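Local coordinates for protein endo-beta-1,4-glucanase (cellulase B) (Bacillus halodurans, PDB 4V2X) that probably cleaves beta-1,4-glucan chains internally, its family 46 carbohydrate-binding module contributing to the hydrolysis of xyloglucan and beta-1,3-1,4-glucans, at residues A[223-227]-A[262-267]; A[320-325]-A[337-341]; A[388-394]-A[470-475]. All blocks are in the same frame, centred on the assembly; numbering follows the deposited sequence. Where two conformers were deposited one is given.

Contact 1. Residues A[223-227]-A[262-267]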
ATOM      1  N   PHE A 223      -4.258   0.171 -16.349  1.00 17.25           N
ATOM      2  CA  PHE A 223      -5.026   1.410 -16.462  1.00 18.48           C
ATOM      3  C   PHE A 223      -4.301   2.432 -17.344  1.00 19.35           C
ATOM      4  O   PHE A 223      -4.884   2.968 -18.293  1.00 17.94           O
ATOM      5  CB  PHE A 223      -5.290   1.977 -15.068  1.00 19.07           C
ATOM      6  CG  PHE A 223      -5.925   3.335 -15.065  1.00 20.55           C
ATOM      7  CD1 PHE A 223      -7.306   3.468 -15.059  1.00 20.84           C
ATOM      8  CD2 PHE A 223      -5.137   4.482 -15.034  1.00 21.28           C
ATOM      9  CE1 PHE A 223      -7.892   4.718 -15.040  1.00 22.63           C
ATOM     10  CE2 PHE A 223      -5.723   5.737 -15.015  1.00 21.89           C
ATOM     11  CZ  PHE A 223      -7.097   5.855 -15.019  1.00 21.38           C
ATOM     12  N   GLU A 224      -3.031   2.675 -17.031  1.00 20.59           N
ATOM     13  CA  GLU A 224      -2.220   3.666 -17.759  1.00 22.52           C
ATOM     14  C   GLU A 224      -2.137   3.349 -19.253  1.00 22.28           C
ATOM     15  O   GLU A 224      -2.331   4.225 -20.096  1.00 22.33           O
ATOM     16  CB  GLU A 224      -0.811   3.742 -17.172  1.00 24.28           C
ATOM     17  CG  GLU A 224      -0.712   4.504 -15.861  1.00 27.84           C
ATOM     18  CD  GLU A 224       0.700   4.508 -15.297  1.00 33.68           C
ATOM     19  OE1 GLU A 224       1.176   3.439 -14.851  1.00 37.59           O
ATOM     20  OE2 GLU A 224       1.344   5.576 -15.311  1.00 36.43           O
ATOM     21  N   ILE A 225      -1.847   2.091 -19.568  1.00 19.92           N
ATOM     22  CA  ILE A 225      -1.746   1.633 -20.948  1.00 20.33           C
ATOM     23  C   ILE A 225      -3.057   1.822 -21.690  1.00 20.64           C
ATOM     24  O   ILE A 225      -3.092   2.450 -22.743  1.00 19.91           O
ATOM     25  CB  ILE A 225      -1.329   0.148 -21.027  1.00 20.14           C
ATOM     26  CG1 ILE A 225       0.136  -0.005 -20.613  1.00 21.13           C
ATOM     27  CG2 ILE A 225      -1.523  -0.400 -22.435  1.00 21.28           C
ATOM     28  CD1 ILE A 225       0.544  -1.421 -20.290  1.00 20.91           C
ATOM     29  N   VAL A 226      -4.142   1.278 -21.148  1.00 19.55           N
ATOM     30  CA  VAL A 226      -5.417   1.355 -21.844  1.00 19.39           C
ATOM     31  C   VAL A 226      -5.824   2.819 -22.026  1.00 19.85           C
ATOM     32  O   VAL A 226      -6.161   3.234 -23.131  1.00 20.06           O
ATOM     33  CB  VAL A 226      -6.534   0.559 -21.127  1.00 18.64           C
ATOM     34  CG1 VAL A 226      -7.877   0.749 -21.827  1.00 19.32           C
ATOM     35  CG2 VAL A 226      -6.188  -0.926 -21.094  1.00 18.64           C
ATOM     36  N   ARG A 227      -5.775   3.600 -20.953  1.00 19.44           N
ATOM     37  CA  ARG A 227      -6.339   4.951 -20.979  1.00 21.52           C
ATOM     38  C   ARG A 227      -5.662   5.882 -21.982  1.00 23.73           C
ATOM     39  O   ARG A 227      -6.281   6.847 -22.435  1.00 24.05           O
ATOM     40  CB  ARG A 227      -6.332   5.575 -19.583  1.00 21.55           C
ATOM     41  CG  ARG A 227      -7.443   5.042 -18.688  1.00 21.13           C
ATOM     42  CD  ARG A 227      -8.786   5.668 -19.041  1.00 21.52           C
ATOM     43  NE  ARG A 227      -9.892   5.142 -18.240  1.00 21.06           N
ATOM     44  CZ  ARG A 227     -10.697   4.139 -18.598  1.00 19.39           C
ATOM     45  NH1 ARG A 227     -10.548   3.501 -19.752  1.00 20.02           N
ATOM     46  NH2 ARG A 227     -11.665   3.761 -17.778  1.00 20.59           N
ATOM     47  N   LEU A 262      -6.670   5.920  -8.806  1.00 18.03           N
ATOM     48  CA  LEU A 262      -6.673   6.095 -10.252  1.00 18.35           C
ATOM     49  C   LEU A 262      -7.585   7.229 -10.705  1.00 20.52           C
ATOM     50  O   LEU A 262      -7.449   7.701 -11.831  1.00 21.35           O
ATOM     51  CB  LEU A 262      -7.040   4.784 -10.954  1.00 17.91           C
ATOM     52  CG  LEU A 262      -5.984   3.686 -10.742  1.00 17.18           C
ATOM     53  CD1 LEU A 262      -6.482   2.353 -11.252  1.00 16.78           C
ATOM     54  CD2 LEU A 262      -4.654   4.042 -11.393  1.00 17.72           C
ATOM     55  N   ASP A 263      -8.506   7.651  -9.837  1.00 22.69           N
ATOM     56  CA  ASP A 263      -9.251   8.899 -10.029  1.00 23.69           C
ATOM     57  C   ASP A 263      -9.953   8.908 -11.386  1.00 23.81           C
ATOM     58  O   ASP A 263      -9.823   9.849 -12.165  1.00 24.32           O
ATOM     59  CB  ASP A 263      -8.287  10.081  -9.883  1.00 24.93           C
ATOM     60  CG  ASP A 263      -8.993  11.417  -9.739  1.00 25.78           C
ATOM     61  OD1 ASP A 263     -10.114  11.471  -9.201  1.00 30.48           O
ATOM     62  OD2 ASP A 263      -8.410  12.421 -10.167  1.00 24.98           O
ATOM     63  N   ASP A 264     -10.695   7.838 -11.648  1.00 22.83           N
ATOM     64  CA  ASP A 264     -11.338   7.596 -12.935  1.00 22.55           C
ATOM     65  C   ASP A 264     -12.767   7.150 -12.677  1.00 23.60           C
ATOM     66  O   ASP A 264     -13.001   6.350 -11.775  1.00 23.50           O
ATOM     67  CB  ASP A 264     -10.592   6.492 -13.687  1.00 21.63           C
ATOM     68  CG  ASP A 264     -11.151   6.240 -15.070  1.00 22.16           C
ATOM     69  OD1 ASP A 264     -10.687   6.900 -16.027  1.00 21.72           O
ATOM     70  OD2 ASP A 264     -12.033   5.362 -15.217  1.00 21.18           O
ATOM     71  N   PRO A 265     -13.729   7.657 -13.467  1.00 24.03           N
ATOM     72  CA  PRO A 265     -15.141   7.362 -13.212  1.00 23.49           C
ATOM     73  C   PRO A 265     -15.666   6.037 -13.792  1.00 22.95           C
ATOM     74  O   PRO A 265     -16.820   5.682 -13.535  1.00 24.45           O
ATOM     75  CB  PRO A 265     -15.852   8.542 -13.890  1.00 24.08           C
ATOM     76  CG  PRO A 265     -14.967   8.885 -15.042  1.00 24.28           C
ATOM     77  CD  PRO A 265     -13.562   8.621 -14.578  1.00 23.37           C
ATOM     78  N   ASN A 266     -14.847   5.321 -14.562  1.00 22.40           N
ATOM     79  CA  ASN A 266     -15.309   4.155 -15.313  1.00 21.21           C
ATOM     80  C   ASN A 266     -14.558   2.891 -14.910  1.00 19.32           C
ATOM     81  O   ASN A 266     -14.067   2.145 -15.758  1.00 19.31           O
ATOM     82  CB  ASN A 266     -15.183   4.425 -16.813  1.00 22.74           C
ATOM     83  CG  ASN A 266     -16.095   5.555 -17.275  1.00 25.30           C
ATOM     84  OD1 ASN A 266     -16.993   5.977 -16.548  1.00 27.67           O
ATOM     85  ND2 ASN A 266     -15.863   6.052 -18.478  1.00 26.39           N
ATOM     86  N   LEU A 267     -14.472   2.669 -13.600  1.00 17.59           N
ATOM     87  CA  LEU A 267     -13.804   1.487 -13.055  1.00 16.95           C
ATOM     88  C   LEU A 267     -14.822   0.570 -12.368  1.00 16.76           C
ATOM     89  O   LEU A 267     -15.770   1.029 -11.714  1.00 15.84           O
ATOM     90  CB  LEU A 267     -12.690   1.893 -12.089  1.00 16.78           C
ATOM     91  CG  LEU A 267     -11.543   2.713 -12.700  1.00 17.12           C
ATOM     92  CD1 LEU A 267     -10.513   3.091 -11.639  1.00 18.11           C
ATOM     93  CD2 LEU A 267     -10.890   1.967 -13.854  1.00 17.31           C
TER
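Arg227 and Asp264 meet in a side-on salt bridge: NE of Arg227 gives a hydrogen bond of 2.9 Å to OD1 of Asp264, and NH2 of Arg227 one of 3.0 Å to OD2 of Asp264. The NH2 bond is almost straight, 174° at the hydrogen, and reaches OD2 on its syn side but tilted from the carboxylate plane; NE comes to OD1 from above that plane. Both oxygens stay near the guanidinium plane, so the tilt belongs to the carboxylate, whose plane is 35° from that of the guanidinium. A third donor, the backbone N of Asn266, reaches OD2 of Asp264 at 2.9 Å from the face opposite NH2, which should hold the carboxylate's rotation. NH1 of Arg227 bonds the carbonyls of Asn233 and Arg236.

The apolar half centres on Phe223. CB of Leu262 makes a CH-pi contact over its ring, 4.1 Å from the centroid, while CG of Arg227 lies against the opposite face toward the rim. CD2 of Leu262 and, at the edge, CD2 of Leu267 complete the apolar packing; CB of Asp264 approaches CE1 of Phe223 to 3.5 Å. Asn166 of the second subunit also packs on Phe223 and Arg227.

The bond from Asn266 N to Asp264 OD2 closes an Asx turn, here in the loop leading into strand 267-273 of the (beta/alpha)8 barrel of family 5 glycosidases.

Contact 2. Residues A[320-325]-A[337-341]; sequences FGLLGF and KLKFF
Leu322 reaches out from the loop after strand 315-320 into a nest of phenylalanines, with Phe340 and Phe341 meeting it from the helix. Its CB lies over the centre of the ring of Phe325, within its own segment. One bond further, CG of Leu322 is 3.8 Å from CE2 of Phe340. There the chain forks. CD2 of Leu322 settles over the middle of the Phe340 ring, 3.4 Å from the centroid and 9° off the normal, a close CH-pi contact; CD1 of Leu322 lies between the two rings, 4.0 Å from CD2 of Phe340 and 4.2 Å from CE1 of Phe341.

With CG opposite the backbone N (chi1 173°), the Phe340 ring is carried off the helix toward the loop, where its face receives CD2 of Leu322. Phe341 wedges beside it: CE2 of Phe325 comes to the edge of the Phe341 ring, 3.9 Å from CZ of Phe341, and CE2 of Phe320 touches CE2 of Phe341 at 3.7 Å. These last two rings meet rim to rim, their planes 53° apart. The aliphatic part of Lys337 passes by Phe325 before NZ bonds Gln334 OE1 and Thr329 O. Leu376 and Met380 of helix 374-385 pack on Phe341.

This is the hydrophobic seam of a beta-loop-alpha unit, joining the seventh strand of the (beta/alpha)8 barrel to helix 334-350 at the C-terminal ends of the strands, where such barrels carry their active sites.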
ATOM      1  N   PHE A 320     -19.278 -17.178 -10.750  1.00 10.82           N
ATOM      2  CA  PHE A 320     -19.838 -17.857  -9.587  1.00 10.87           C
ATOM      3  C   PHE A 320     -20.308 -19.246  -9.953  1.00 11.06           C
ATOM      4  O   PHE A 320     -20.528 -19.557 -11.126  1.00 11.23           O
ATOM      5  CB  PHE A 320     -20.961 -17.051  -8.921  1.00 11.53           C
ATOM      6  CG  PHE A 320     -22.265 -17.065  -9.669  1.00 11.82           C
ATOM      7  CD1 PHE A 320     -22.475 -16.214 -10.748  1.00 12.21           C
ATOM      8  CD2 PHE A 320     -23.304 -17.906  -9.273  1.00 12.35           C
ATOM      9  CE1 PHE A 320     -23.679 -16.212 -11.431  1.00 12.32           C
ATOM     10  CE2 PHE A 320     -24.510 -17.908  -9.957  1.00 12.52           C
ATOM     11  CZ  PHE A 320     -24.701 -17.062 -11.037  1.00 12.74           C
ATOM     12  N   GLY A 321     -20.433 -20.070  -8.924  1.00 11.00           N
ATOM     13  CA  GLY A 321     -20.886 -21.447  -9.056  1.00 11.30           C
ATOM     14  C   GLY A 321     -20.612 -22.145  -7.736  1.00 11.23           C
ATOM     15  O   GLY A 321     -20.532 -21.502  -6.692  1.00 11.09           O
ATOM     16  N   LEU A 322     -20.469 -23.462  -7.785  1.00 11.64           N
ATOM     17  CA  LEU A 322     -20.007 -24.222  -6.644  1.00 11.59           C
ATOM     18  C   LEU A 322     -18.696 -24.890  -7.045  1.00 12.25           C
ATOM     19  O   LEU A 322     -18.590 -25.474  -8.124  1.00 10.82           O
ATOM     20  CB  LEU A 322     -21.067 -25.234  -6.212  1.00 11.36           C
ATOM     21  CG  LEU A 322     -22.268 -24.598  -5.506  1.00 11.93           C
ATOM     22  CD1 LEU A 322     -23.389 -25.608  -5.358  1.00 11.80           C
ATOM     23  CD2 LEU A 322     -21.887 -24.030  -4.135  1.00 11.70           C
ATOM     24  N   LEU A 323     -17.688 -24.758  -6.191  1.00 11.99           N
ATOM     25  CA  LEU A 323     -16.338 -25.248  -6.495  1.00 13.26           C
ATOM     26  C   LEU A 323     -16.318 -26.722  -6.880  1.00 12.97           C
ATOM     27  O   LEU A 323     -15.596 -27.124  -7.800  1.00 13.23           O
ATOM     28  CB  LEU A 323     -15.409 -25.020  -5.304  1.00 14.75           C
ATOM     29  CG  LEU A 323     -13.922 -25.287  -5.566  1.00 15.88           C
ATOM     30  CD1 LEU A 323     -13.387 -24.337  -6.633  1.00 18.38           C
ATOM     31  CD2 LEU A 323     -13.114 -25.158  -4.287  1.00 16.34           C
ATOM     32  N   GLY A 324     -17.123 -27.520  -6.186  1.00 11.46           N
ATOM     33  CA  GLY A 324     -17.212 -28.956  -6.441  1.00 12.08           C
ATOM     34  C   GLY A 324     -17.659 -29.356  -7.837  1.00 12.18           C
ATOM     35  O   GLY A 324     -17.432 -30.488  -8.261  1.00 12.60           O
ATOM     36  N   PHE A 325     -18.304 -28.437  -8.550  1.00 12.10           N
ATOM     37  CA  PHE A 325     -18.660 -28.657  -9.957  1.00 12.32           C
ATOM     38  C   PHE A 325     -17.431 -28.945 -10.827  1.00 13.27           C
ATOM     39  O   PHE A 325     -17.563 -29.526 -11.914  1.00 12.48           O
ATOM     40  CB  PHE A 325     -19.413 -27.443 -10.517  1.00 12.64           C
ATOM     41  CG  PHE A 325     -20.832 -27.275 -10.007  1.00 11.84           C
ATOM     42  CD1 PHE A 325     -21.408 -28.145  -9.086  1.00 12.37           C
ATOM     43  CD2 PHE A 325     -21.589 -26.199 -10.457  1.00 12.44           C
ATOM     44  CE1 PHE A 325     -22.713 -27.950  -8.652  1.00 11.85           C
ATOM     45  CE2 PHE A 325     -22.893 -26.003 -10.026  1.00 12.07           C
ATOM     46  CZ  PHE A 325     -23.450 -26.881  -9.118  1.00 11.88           C
ATOM     47  N   LYS A 337     -28.445 -27.733  -3.933  1.00 10.45           N
ATOM     48  CA  LYS A 337     -27.840 -26.962  -5.012  1.00 11.06           C
ATOM     49  C   LYS A 337     -28.773 -25.837  -5.441  1.00 11.02           C
ATOM     50  O   LYS A 337     -28.354 -24.687  -5.590  1.00 11.29           O
ATOM     51  CB  LYS A 337     -27.556 -27.890  -6.199  1.00 11.71           C
ATOM     52  CG  LYS A 337     -26.939 -27.220  -7.409  1.00 12.59           C
ATOM     53  CD  LYS A 337     -27.091 -28.068  -8.662  1.00 13.93           C
ATOM     54  CE  LYS A 337     -26.445 -29.436  -8.508  1.00 14.13           C
ATOM     55  NZ  LYS A 337     -26.643 -30.244  -9.742  1.00 14.83           N
ATOM     56  N   LEU A 338     -30.047 -26.171  -5.627  1.00 10.86           N
ATOM     57  CA  LEU A 338     -31.030 -25.186  -6.063  1.00 10.76           C
ATOM     58  C   LEU A 338     -31.190 -24.088  -5.031  1.00 10.32           C
ATOM     59  O   LEU A 338     -31.254 -22.913  -5.384  1.00 11.15           O
ATOM     60  CB  LEU A 338     -32.381 -25.849  -6.331  1.00 11.78           C
ATOM     61  CG  LEU A 338     -32.422 -26.848  -7.484  1.00 12.18           C
ATOM     62  CD1 LEU A 338     -33.784 -27.515  -7.527  1.00 13.50           C
ATOM     63  CD2 LEU A 338     -32.095 -26.192  -8.810  1.00 12.49           C
ATOM     64  N   LYS A 339     -31.222 -24.456  -3.754  1.00 10.17           N
ATOM     65  CA  LYS A 339     -31.389 -23.458  -2.697  1.00 10.47           C
ATOM     66  C   LYS A 339     -30.177 -22.537  -2.596  1.00 10.79           C
ATOM     67  O   LYS A 339     -30.342 -21.350  -2.354  1.00 10.66           O
ATOM     68  CB  LYS A 339     -31.699 -24.113  -1.352  1.00 11.27           C
ATOM     69  CG  LYS A 339     -33.096 -24.713  -1.316  1.00 11.74           C
ATOM     70  CD  LYS A 339     -33.423 -25.380   0.001  1.00 12.57           C
ATOM     71  CE  LYS A 339     -32.726 -26.718   0.144  1.00 12.94           C
ATOM     72  NZ  LYS A 339     -33.198 -27.461   1.340  1.00 13.42           N
ATOM     73  N   PHE A 340     -28.973 -23.075  -2.806  1.00 11.31           N
ATOM     74  CA  PHE A 340     -27.763 -22.246  -2.873  1.00 11.05           C
ATOM     75  C   PHE A 340     -27.902 -21.158  -3.934  1.00 11.36           C
ATOM     76  O   PHE A 340     -27.671 -19.968  -3.648  1.00 10.82           O
ATOM     77  CB  PHE A 340     -26.508 -23.092  -3.155  1.00 10.95           C
ATOM     78  CG  PHE A 340     -25.262 -22.265  -3.394  1.00 10.70           C
ATOM     79  CD1 PHE A 340     -24.497 -21.809  -2.329  1.00 11.46           C
ATOM     80  CD2 PHE A 340     -24.872 -21.925  -4.679  1.00 10.70           C
ATOM     81  CE1 PHE A 340     -23.377 -21.024  -2.547  1.00 11.19           C
ATOM     82  CE2 PHE A 340     -23.750 -21.146  -4.904  1.00 11.26           C
ATOM     83  CZ  PHE A 340     -22.995 -20.704  -3.831  1.00 11.00           C
ATOM     84  N   PHE A 341     -28.265 -21.547  -5.157  1.00 10.90           N
ATOM     85  CA  PHE A 341     -28.380 -20.571  -6.233  1.00 11.05           C
ATOM     86  C   PHE A 341     -29.497 -19.557  -5.992  1.00 10.75           C
ATOM     87  O   PHE A 341     -29.311 -18.370  -6.227  1.00 10.97           O
ATOM     88  CB  PHE A 341     -28.521 -21.255  -7.598  1.00 11.69           C
ATOM     89  CG  PHE A 341     -27.215 -21.767  -8.146  1.00 12.64           C
ATOM     90  CD1 PHE A 341     -26.725 -23.010  -7.778  1.00 12.41           C
ATOM     91  CD2 PHE A 341     -26.472 -20.998  -9.030  1.00 14.41           C
ATOM     92  CE1 PHE A 341     -25.521 -23.478  -8.277  1.00 13.10           C
ATOM     93  CE2 PHE A 341     -25.267 -21.459  -9.536  1.00 14.90           C
ATOM     94  CZ  PHE A 341     -24.783 -22.697  -9.149  1.00 14.41           C
TER

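Contact 3. Residues A[388-394]-A[470-475]; sequences SSVAESN and GADWHF
Trp473 holds its CG opposite the backbone N (chi1 -175°), which extends the indole across to 388-394, so that one face lies against Val390 and Ala391; Ser388, at chi1 -64°, sets OG beside its own backbone N, facing Ala471. CA of Val390 stands 4.1 Å from the centroid of the six-membered ring of Trp473, and the amide N of Ala391 lies over the middle of the indole. At the ring edge NE1 of Trp473 donates to the carbonyl O of Ser393 at 3.0 Å, with 152° at the hydrogen. The acceptor is in the indole plane, but NE1 lies well above the carbonyl plane. CB of Ala391 is shared, 3.4 Å from NE1 of Trp473 and 3.7 Å from CZ of Phe475.

The ends are joined by polar bonds. Ala471 N donates to OG of Ser388 at 2.9 Å, and a water accepts from Ser389 N while donating to Ala471 O. Another water accepts from Asn394 ND2 and donates a hydrogen bond to His474 O; OD1 of Asn394 is taken by Gln333.

Trp473 and Phe475 pack between two sheets of the Ig-like module. Strand 390-391 bonds to 407-412 and strand 473-480 to 458-467; just beyond, at Asn394, which bonds to Arg476, the chain passes into strand 395-399, parallel to 473-480. Leu338 and Lys339 of helix 334-350 press on Trp473 from the catalytic module.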
ATOM      1  N   SER A 388     -37.811 -17.608  -5.217  1.00 12.25           N
ATOM      2  CA  SER A 388     -38.606 -18.816  -5.374  1.00 12.20           C
ATOM      3  C   SER A 388     -38.763 -19.502  -4.024  1.00 12.47           C
ATOM      4  O   SER A 388     -37.861 -19.478  -3.168  1.00 12.60           O
ATOM      5  CB  SER A 388     -37.953 -19.772  -6.363  1.00 12.59           C
ATOM      6  OG  SER A 388     -37.899 -19.226  -7.671  1.00 12.18           O
ATOM      7  N   SER A 389     -39.908 -20.140  -3.845  1.00 11.74           N
ATOM      8  CA  SER A 389     -40.179 -20.911  -2.652  1.00 11.83           C
ATOM      9  C   SER A 389     -39.430 -22.221  -2.773  1.00 11.73           C
ATOM     10  O   SER A 389     -39.341 -22.802  -3.863  1.00 12.79           O
ATOM     11  CB  SER A 389     -41.673 -21.174  -2.530  1.00 12.08           C
ATOM     12  OG  SER A 389     -42.377 -19.943  -2.537  1.00 12.42           O
ATOM     13  N   VAL A 390     -38.884 -22.679  -1.656  1.00 11.67           N
ATOM     14  CA  VAL A 390     -38.109 -23.915  -1.626  1.00 12.00           C
ATOM     15  C   VAL A 390     -38.599 -24.763  -0.463  1.00 12.02           C
ATOM     16  O   VAL A 390     -39.546 -24.387   0.228  1.00 12.99           O
ATOM     17  CB  VAL A 390     -36.597 -23.623  -1.526  1.00 12.11           C
ATOM     18  CG1 VAL A 390     -36.140 -22.817  -2.734  1.00 12.72           C
ATOM     19  CG2 VAL A 390     -36.253 -22.872  -0.246  1.00 12.24           C
ATOM     20  N   ALA A 391     -37.969 -25.908  -0.243  1.00 11.95           N
ATOM     21  CA  ALA A 391     -38.392 -26.803   0.827  1.00 11.95           C
ATOM     22  C   ALA A 391     -37.198 -27.481   1.477  1.00 12.55           C
ATOM     23  O   ALA A 391     -36.077 -27.416   0.963  1.00 13.08           O
ATOM     24  CB  ALA A 391     -39.374 -27.839   0.286  1.00 12.24           C
ATOM     25  N   GLU A 392     -37.450 -28.116   2.616  1.00 13.18           N
ATOM     26  CA  GLU A 392     -36.405 -28.815   3.358  1.00 14.08           C
ATOM     27  C   GLU A 392     -35.627 -29.794   2.481  1.00 13.51           C
ATOM     28  O   GLU A 392     -34.421 -29.973   2.662  1.00 13.80           O
ATOM     29  CB  GLU A 392     -36.989 -29.532   4.582  1.00 15.79           C
ATOM     30  CG  GLU A 392     -37.991 -30.625   4.266  1.00 18.06           C
ATOM     31  CD  GLU A 392     -38.490 -31.327   5.512  1.00 19.93           C
ATOM     32  OE1 GLU A 392     -39.398 -30.786   6.173  1.00 21.28           O
ATOM     33  OE2 GLU A 392     -37.976 -32.419   5.824  1.00 23.13           O
ATOM     34  N   SER A 393     -36.326 -30.426   1.539  1.00 12.40           N
ATOM     35  CA  SER A 393     -35.713 -31.352   0.592  0.50 11.85           C
ATOM     36  C   SER A 393     -36.478 -31.337  -0.726  1.00 11.81           C
ATOM     37  O   SER A 393     -37.617 -30.886  -0.782  1.00 12.38           O
ATOM     38  CB  SER A 393     -35.714 -32.783   1.151  0.50 11.69           C
ATOM     39  OG  SER A 393     -35.009 -32.880   2.381  0.50 10.84           O
ATOM     40  N   ASN A 394     -35.855 -31.872  -1.768  1.00 11.37           N
ATOM     41  CA  ASN A 394     -36.532 -32.115  -3.043  1.00 11.51           C
ATOM     42  C   ASN A 394     -36.913 -33.587  -3.201  1.00 11.76           C
ATOM     43  O   ASN A 394     -36.912 -34.126  -4.303  1.00 11.62           O
ATOM     44  CB  ASN A 394     -35.664 -31.659  -4.213  1.00 11.79           C
ATOM     45  CG  ASN A 394     -34.469 -32.552  -4.431  1.00 12.71           C
ATOM     46  OD1 ASN A 394     -33.859 -33.026  -3.479  1.00 12.88           O
ATOM     47  ND2 ASN A 394     -34.138 -32.803  -5.696  1.00 13.52           N
ATOM     48  N   GLY A 470     -42.154 -17.274  -9.007  1.00 12.61           N
ATOM     49  CA  GLY A 470     -40.943 -18.084  -8.924  1.00 12.65           C
ATOM     50  C   GLY A 470     -41.109 -19.497  -9.440  1.00 12.30           C
ATOM     51  O   GLY A 470     -42.184 -19.906  -9.879  1.00 12.90           O
ATOM     52  N   ALA A 471     -40.024 -20.255  -9.365  1.00 12.59           N
ATOM     53  CA  ALA A 471     -39.981 -21.600  -9.917  1.00 12.23           C
ATOM     54  C   ALA A 471     -40.832 -22.593  -9.126  1.00 12.94           C
ATOM     55  O   ALA A 471     -40.996 -22.461  -7.913  1.00 12.02           O
ATOM     56  CB  ALA A 471     -38.542 -22.080  -9.971  1.00 12.85           C
ATOM     57  N   ASP A 472     -41.365 -23.593  -9.821  1.00 12.55           N
ATOM     58  CA  ASP A 472     -41.995 -24.729  -9.155  1.00 12.91           C
ATOM     59  C   ASP A 472     -40.925 -25.471  -8.355  1.00 13.02           C
ATOM     60  O   ASP A 472     -39.765 -25.504  -8.774  1.00 13.20           O
ATOM     61  CB  ASP A 472     -42.571 -25.711 -10.176  1.00 13.19           C
ATOM     62  CG  ASP A 472     -43.783 -25.175 -10.918  1.00 14.97           C
ATOM     63  OD1 ASP A 472     -44.398 -24.171 -10.498  1.00 14.44           O
ATOM     64  OD2 ASP A 472     -44.126 -25.787 -11.950  1.00 16.74           O
ATOM     65  N   TRP A 473     -41.316 -26.076  -7.232  1.00 11.46           N
ATOM     66  CA  TRP A 473     -40.433 -26.965  -6.472  1.00 11.75           C
ATOM     67  C   TRP A 473     -40.869 -28.414  -6.692  1.00 12.54           C
ATOM     68  O   TRP A 473     -42.055 -28.739  -6.584  1.00 12.44           O
ATOM     69  CB  TRP A 473     -40.461 -26.619  -4.982  1.00 11.79           C
ATOM     70  CG  TRP A 473     -39.482 -27.411  -4.164  1.00 12.16           C
ATOM     71  CD1 TRP A 473     -39.745 -28.530  -3.429  1.00 12.36           C
ATOM     72  CD2 TRP A 473     -38.079 -27.149  -4.010  1.00 11.66           C
ATOM     73  NE1 TRP A 473     -38.597 -28.984  -2.828  1.00 11.96           N
ATOM     74  CE2 TRP A 473     -37.561 -28.149  -3.159  1.00 11.70           C
ATOM     75  CE3 TRP A 473     -37.210 -26.163  -4.505  1.00 12.08           C
ATOM     76  CZ2 TRP A 473     -36.214 -28.198  -2.796  1.00 12.16           C
ATOM     77  CZ3 TRP A 473     -35.869 -26.210  -4.141  1.00 12.87           C
ATOM     78  CH2 TRP A 473     -35.385 -27.222  -3.290  1.00 12.22           C
ATOM     79  N   HIS A 474     -39.911 -29.283  -6.989  1.00 13.12           N
ATOM     80  CA  HIS A 474     -40.214 -30.663  -7.364  1.00 14.29           C
ATOM     81  C   HIS A 474     -39.762 -31.646  -6.302  1.00 14.78           C
ATOM     82  O   HIS A 474     -38.580 -31.708  -5.995  1.00 17.79           O
ATOM     83  CB  HIS A 474     -39.511 -30.995  -8.675  1.00 15.73           C
ATOM     84  CG  HIS A 474     -39.732 -29.978  -9.742  1.00 17.84           C
ATOM     85  ND1 HIS A 474     -40.876 -29.945 -10.508  1.00 20.32           N
ATOM     86  CD2 HIS A 474     -38.962 -28.953 -10.170  1.00 18.86           C
ATOM     87  CE1 HIS A 474     -40.798 -28.947 -11.367  1.00 19.46           C
ATOM     88  NE2 HIS A 474     -39.651 -28.324 -11.178  1.00 22.06           N
ATOM     89  N   PHE A 475     -40.706 -32.394  -5.736  1.00 13.22           N
ATOM     90  CA  PHE A 475     -40.398 -33.467  -4.800  1.00 13.17           C
ATOM     91  C   PHE A 475     -40.356 -34.798  -5.530  1.00 13.91           C
ATOM     92  O   PHE A 475     -41.384 -35.269  -6.033  1.00 14.23           O
ATOM     93  CB  PHE A 475     -41.460 -33.576  -3.701  1.00 13.28           C
ATOM     94  CG  PHE A 475     -41.577 -32.361  -2.830  1.00 12.60           C
ATOM     95  CD1 PHE A 475     -40.691 -32.154  -1.774  1.00 12.68           C
ATOM     96  CD2 PHE A 475     -42.603 -31.447  -3.028  1.00 12.73           C
ATOM     97  CE1 PHE A 475     -40.807 -31.038  -0.966  1.00 12.32           C
ATOM     98  CE2 PHE A 475     -42.725 -30.336  -2.219  1.00 12.58           C
ATOM     99  CZ  PHE A 475     -41.821 -30.130  -1.189  1.00 12.70           C
TER
HETATM  100  O   HOH W   1     -38.657 -23.473  -6.423  1.00 11.95           O
HETATM  101  O   HOH W   2     -41.488 -20.253  -6.199  1.00 12.45           O
HETATM  102  O   HOH W   3     -36.266 -32.283  -7.708  1.00 26.13           O

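How the contacts relate
From the N terminus the chain closes three loops in series, with none nested or crossed. Contact 1 closes the first, tying helix 209-227 to the entrance of strand 267-273. Contact 2 closes a short one between strand 315-320 and helix 334-350 of the same barrel; its nearest atoms are about 18 Å from contact 1. The longest belongs to contact 3, which brings the start of the Ig-like module back against a strand near its end. Contacts 2 and 3 touch: NZ of Lys339 lies 2.9 Å from O of Ala391, probably a hydrogen bond, linking the catalytic barrel directly to the next module.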